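Local coordinates for pyridoxal phosphate homeostasis protein (Bifidobacterium adolescentis ATCC 15703, PDB 3CPG) that probably binds pyridoxal 5'-phosphate and takes part in keeping the cellular supply of this cofactor in balance, at residues A[126-131]-A[144-149]; A[130-133]-A[137-140]. All blocks are in the same frame, centred on the assembly; numbering follows the deposited sequence.

Contact 1. Residues A[126-131]-A[144-149]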
# COMPACT_ATOMS: atom_id res chain seq x y z
N ASN A 126 -16.87 -10.73 0.08
CA ASN A 126 -16.89 -11.96 -0.68
C ASN A 126 -15.75 -12.06 -1.69
O ASN A 126 -15.69 -13.01 -2.47
CB ASN A 126 -18.25 -12.16 -1.36
CG ASN A 126 -18.53 -11.16 -2.47
OD1 ASN A 126 -17.98 -10.06 -2.48
ND2 ASN A 126 -19.41 -11.53 -3.39
N LYS A 127 -14.83 -11.10 -1.65
CA LYS A 127 -13.67 -11.09 -2.54
C LYS A 127 -12.37 -11.36 -1.78
O LYS A 127 -11.30 -11.43 -2.38
CB LYS A 127 -13.56 -9.73 -3.26
CG LYS A 127 -14.75 -9.38 -4.14
CD LYS A 127 -14.78 -10.21 -5.42
CE LYS A 127 -13.70 -9.76 -6.39
NZ LYS A 127 -13.73 -10.52 -7.67
N ILE A 128 -12.46 -11.50 -0.46
CA ILE A 128 -11.27 -11.76 0.34
C ILE A 128 -10.56 -13.02 -0.15
O ILE A 128 -9.34 -13.02 -0.34
CB ILE A 128 -11.63 -11.93 1.83
CG1 ILE A 128 -12.26 -10.64 2.36
CG2 ILE A 128 -10.37 -12.30 2.63
CD1 ILE A 128 -12.77 -10.75 3.78
N GLY A 129 -11.33 -14.08 -0.35
CA GLY A 129 -10.75 -15.33 -0.81
C GLY A 129 -10.04 -15.21 -2.14
O GLY A 129 -9.16 -16.00 -2.45
N LYS A 130 -10.43 -14.21 -2.93
CA LYS A 130 -9.81 -13.99 -4.24
C LYS A 130 -8.40 -13.40 -4.12
O LYS A 130 -7.54 -13.65 -4.96
CB LYS A 130 -10.67 -13.04 -5.08
CG LYS A 130 -12.05 -13.55 -5.42
CD LYS A 130 -11.99 -14.71 -6.41
CE LYS A 130 -13.39 -15.13 -6.85
NZ LYS A 130 -13.35 -16.18 -7.91
N VAL A 131 -8.16 -12.63 -3.06
CA VAL A 131 -6.86 -11.99 -2.90
C VAL A 131 -5.88 -12.67 -1.95
O VAL A 131 -4.68 -12.45 -2.05
CB VAL A 131 -7.01 -10.50 -2.51
CG1 VAL A 131 -7.89 -9.78 -3.53
CG2 VAL A 131 -7.60 -10.37 -1.11
N ILE A 144 -13.11 -3.32 12.44
CA ILE A 144 -12.87 -4.54 13.20
C ILE A 144 -13.63 -5.64 12.48
O ILE A 144 -13.15 -6.78 12.38
CB ILE A 144 -13.41 -4.42 14.64
CG1 ILE A 144 -12.56 -3.43 15.44
CG2 ILE A 144 -13.43 -5.79 15.30
CD1 ILE A 144 -13.05 -3.18 16.86
N ASP A 145 -14.80 -5.29 11.96
CA ASP A 145 -15.65 -6.25 11.25
C ASP A 145 -14.93 -6.85 10.05
O ASP A 145 -14.91 -8.08 9.88
CB ASP A 145 -16.94 -5.55 10.80
CG ASP A 145 -17.93 -6.50 10.15
OD1 ASP A 145 -18.14 -7.61 10.68
OD2 ASP A 145 -18.51 -6.13 9.10
N LEU A 146 -14.34 -6.01 9.21
CA LEU A 146 -13.62 -6.51 8.04
C LEU A 146 -12.42 -7.33 8.47
O LEU A 146 -12.16 -8.40 7.92
CB LEU A 146 -13.16 -5.35 7.14
CG LEU A 146 -12.41 -5.71 5.85
CD1 LEU A 146 -13.22 -6.72 5.05
CD2 LEU A 146 -12.14 -4.46 5.02
N ALA A 147 -11.69 -6.85 9.47
CA ALA A 147 -10.52 -7.55 9.97
C ALA A 147 -10.88 -8.96 10.43
O ALA A 147 -10.12 -9.91 10.21
CB ALA A 147 -9.89 -6.77 11.12
N GLU A 148 -12.04 -9.10 11.07
CA GLU A 148 -12.49 -10.40 11.55
C GLU A 148 -12.79 -11.32 10.37
O GLU A 148 -12.46 -12.50 10.39
CB GLU A 148 -13.75 -10.26 12.41
CG GLU A 148 -13.58 -9.50 13.71
CD GLU A 148 -14.89 -9.37 14.48
OE1 GLU A 148 -15.89 -8.92 13.89
OE2 GLU A 148 -14.91 -9.71 15.69
N LYS A 149 -13.43 -10.77 9.34
CA LYS A 149 -13.76 -11.56 8.16
C LYS A 149 -12.49 -12.06 7.48
O LYS A 149 -12.44 -13.19 7.00
CB LYS A 149 -14.60 -10.74 7.19
CG LYS A 149 -15.96 -10.36 7.74
CD LYS A 149 -16.70 -9.44 6.79
CE LYS A 149 -18.02 -8.99 7.39
NZ LYS A 149 -18.76 -8.09 6.47
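Ile128, on the short helix 128-131, faces the first turns of helix 144-157 with its CA 8.2 Å from the CA of Lys149, a separation that leaves the two backbones to be bridged by side chains, and no hydrogen bond crosses between them. The bridge, in a small interface of 102 Å², is the CD1 methyl of Ile128. With CG1 anti to the carbonyl carbon (chi1 -62°) and the chain extended beyond it (chi2 175°), Ile128 CD1 lies 3.9 Å from Lys149 CB; the two side chains cross at about a right angle. Leu146, one turn earlier, adds a looser apolar touch, its CD1 standing 4.2 Å from CD1 of Ile128. Lys149 contributes the base of its chain, CB, while its amine is led away: NZ forms a salt bridge to Asp145 OD2 at 3.3 Å, its hydrogen bond weak, and also hydrogen-bonds Ser125 OG, just ahead of segment 126-131. Ile128 is buried, and Leu123, Ile150 and Arg153 touch it as well, so one isoleucine meets successive turns of the longer helix. The arrangement is neighbouring-helix packing on the outside of the TIM barrel of the alanine racemase N-terminal family.

Contact 2. Residues A[130-133]-A[137-140]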
# COMPACT_ATOMS: atom_id res chain seq x y z
N LYS A 130 -10.43 -14.21 -2.93
CA LYS A 130 -9.81 -13.99 -4.24
C LYS A 130 -8.40 -13.40 -4.12
O LYS A 130 -7.54 -13.65 -4.96
CB LYS A 130 -10.67 -13.04 -5.08
CG LYS A 130 -12.05 -13.55 -5.42
CD LYS A 130 -11.99 -14.71 -6.41
CE LYS A 130 -13.39 -15.13 -6.85
NZ LYS A 130 -13.35 -16.18 -7.91
N VAL A 131 -8.16 -12.63 -3.06
CA VAL A 131 -6.86 -11.99 -2.90
C VAL A 131 -5.88 -12.67 -1.95
O VAL A 131 -4.68 -12.45 -2.05
CB VAL A 131 -7.01 -10.50 -2.51
CG1 VAL A 131 -7.89 -9.78 -3.53
CG2 VAL A 131 -7.60 -10.37 -1.11
N LEU A 132 -6.38 -13.49 -1.03
CA LEU A 132 -5.49 -14.15 -0.08
C LEU A 132 -4.40 -15.02 -0.73
O LEU A 132 -3.31 -15.17 -0.17
CB LEU A 132 -6.29 -15.00 0.91
CG LEU A 132 -7.12 -14.19 1.91
CD1 LEU A 132 -7.83 -15.13 2.86
CD2 LEU A 132 -6.21 -13.24 2.69
N PRO A 133 -4.68 -15.61 -1.90
CA PRO A 133 -3.64 -16.44 -2.53
C PRO A 133 -2.55 -15.61 -3.21
O PRO A 133 -1.54 -16.16 -3.66
CB PRO A 133 -4.42 -17.27 -3.55
CG PRO A 133 -5.80 -17.31 -2.98
CD PRO A 133 -5.99 -15.90 -2.49
N THR A 137 -0.25 -8.13 1.73
CA THR A 137 -0.76 -7.10 2.62
C THR A 137 -2.03 -6.44 2.07
O THR A 137 -2.08 -6.06 0.90
CB THR A 137 0.28 -5.98 2.87
OG1 THR A 137 1.46 -6.54 3.45
CG2 THR A 137 -0.29 -4.94 3.83
N ILE A 138 -3.04 -6.32 2.93
CA ILE A 138 -4.29 -5.66 2.56
C ILE A 138 -4.28 -4.31 3.29
O ILE A 138 -4.48 -4.24 4.51
CB ILE A 138 -5.52 -6.48 3.02
CG1 ILE A 138 -5.54 -7.83 2.29
CG2 ILE A 138 -6.80 -5.70 2.74
CD1 ILE A 138 -6.60 -8.80 2.80
N GLU A 139 -4.03 -3.23 2.54
CA GLU A 139 -3.94 -1.90 3.12
C GLU A 139 -5.25 -1.20 3.44
O GLU A 139 -5.26 -0.16 4.10
CB GLU A 139 -3.14 -0.98 2.19
CG GLU A 139 -1.69 -1.36 2.00
CD GLU A 139 -0.88 -0.23 1.39
OE1 GLU A 139 -1.33 0.93 1.49
OE2 GLU A 139 0.20 -0.50 0.83
N SER A 140 -6.36 -1.77 2.98
CA SER A 140 -7.67 -1.14 3.15
C SER A 140 -8.57 -1.66 4.26
O SER A 140 -9.79 -1.58 4.15
CB SER A 140 -8.42 -1.23 1.83
OG SER A 140 -8.52 -2.58 1.43
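Ile138 is the residue on which this contact turns: it accounts for 38 Å² of the 74 Å² buried in total, against 19 Å² for Val131 and 17 Å² for Leu132. Its side chain leaves strand 137-141 toward the helix side, and the extended outer torsion (chi2 172°) carries the CD1 methyl out to meet both partners. Val131 offers one branch, CG2, which lies 4.3 Å from CD1 of Ile138. Leu132 reaches the same methyl with CD2, 4.5 Å from Ile138 CD1; its CB sets off to one side of the strand, and the branch end closes the gap. The backbones stay well apart, with the CA atoms of Val131 and Ile138 separated by 8.7 Å; no hydrogen bond crosses, and both touches are between methyls, so the contact is apolar. All three residues are buried. Leu123 and Ile150 also touch Ile138, Pro80 touches Val131, and Val161 with Arg153 touches Leu132. Backbone bonds of Thr137 and Glu139 to Leu119 hold the strand against its parallel neighbour 113-119. The end of helix 128-131 and the residue after it thus pack on the following strand, within the beta-alpha-beta unit 113-119, 128-131, 137-141 of the TIM barrel.

Both contacts start from the same short helix, 128-131, and their centres lie 8 Å apart. Their segments overlap at Lys130 and Val131, although different residues do the touching. Along the chain the order is helix 128-131, strand 137-141, then helix 144-157, so contact 2 joins the first two elements and contact 1 the first to the third. Ile128 meets the next helix, whereas Val131 and Leu132 meet the strand. The two contacts also touch, through Leu146 CD2 and Ser140 O at 3.8 Å, and Ile150 touches both Ile128 and Ile138. Together they tie one short crossover helix to the barrel sheet and to its neighbouring helix, away from the predicted cofactor lysine, Lys57.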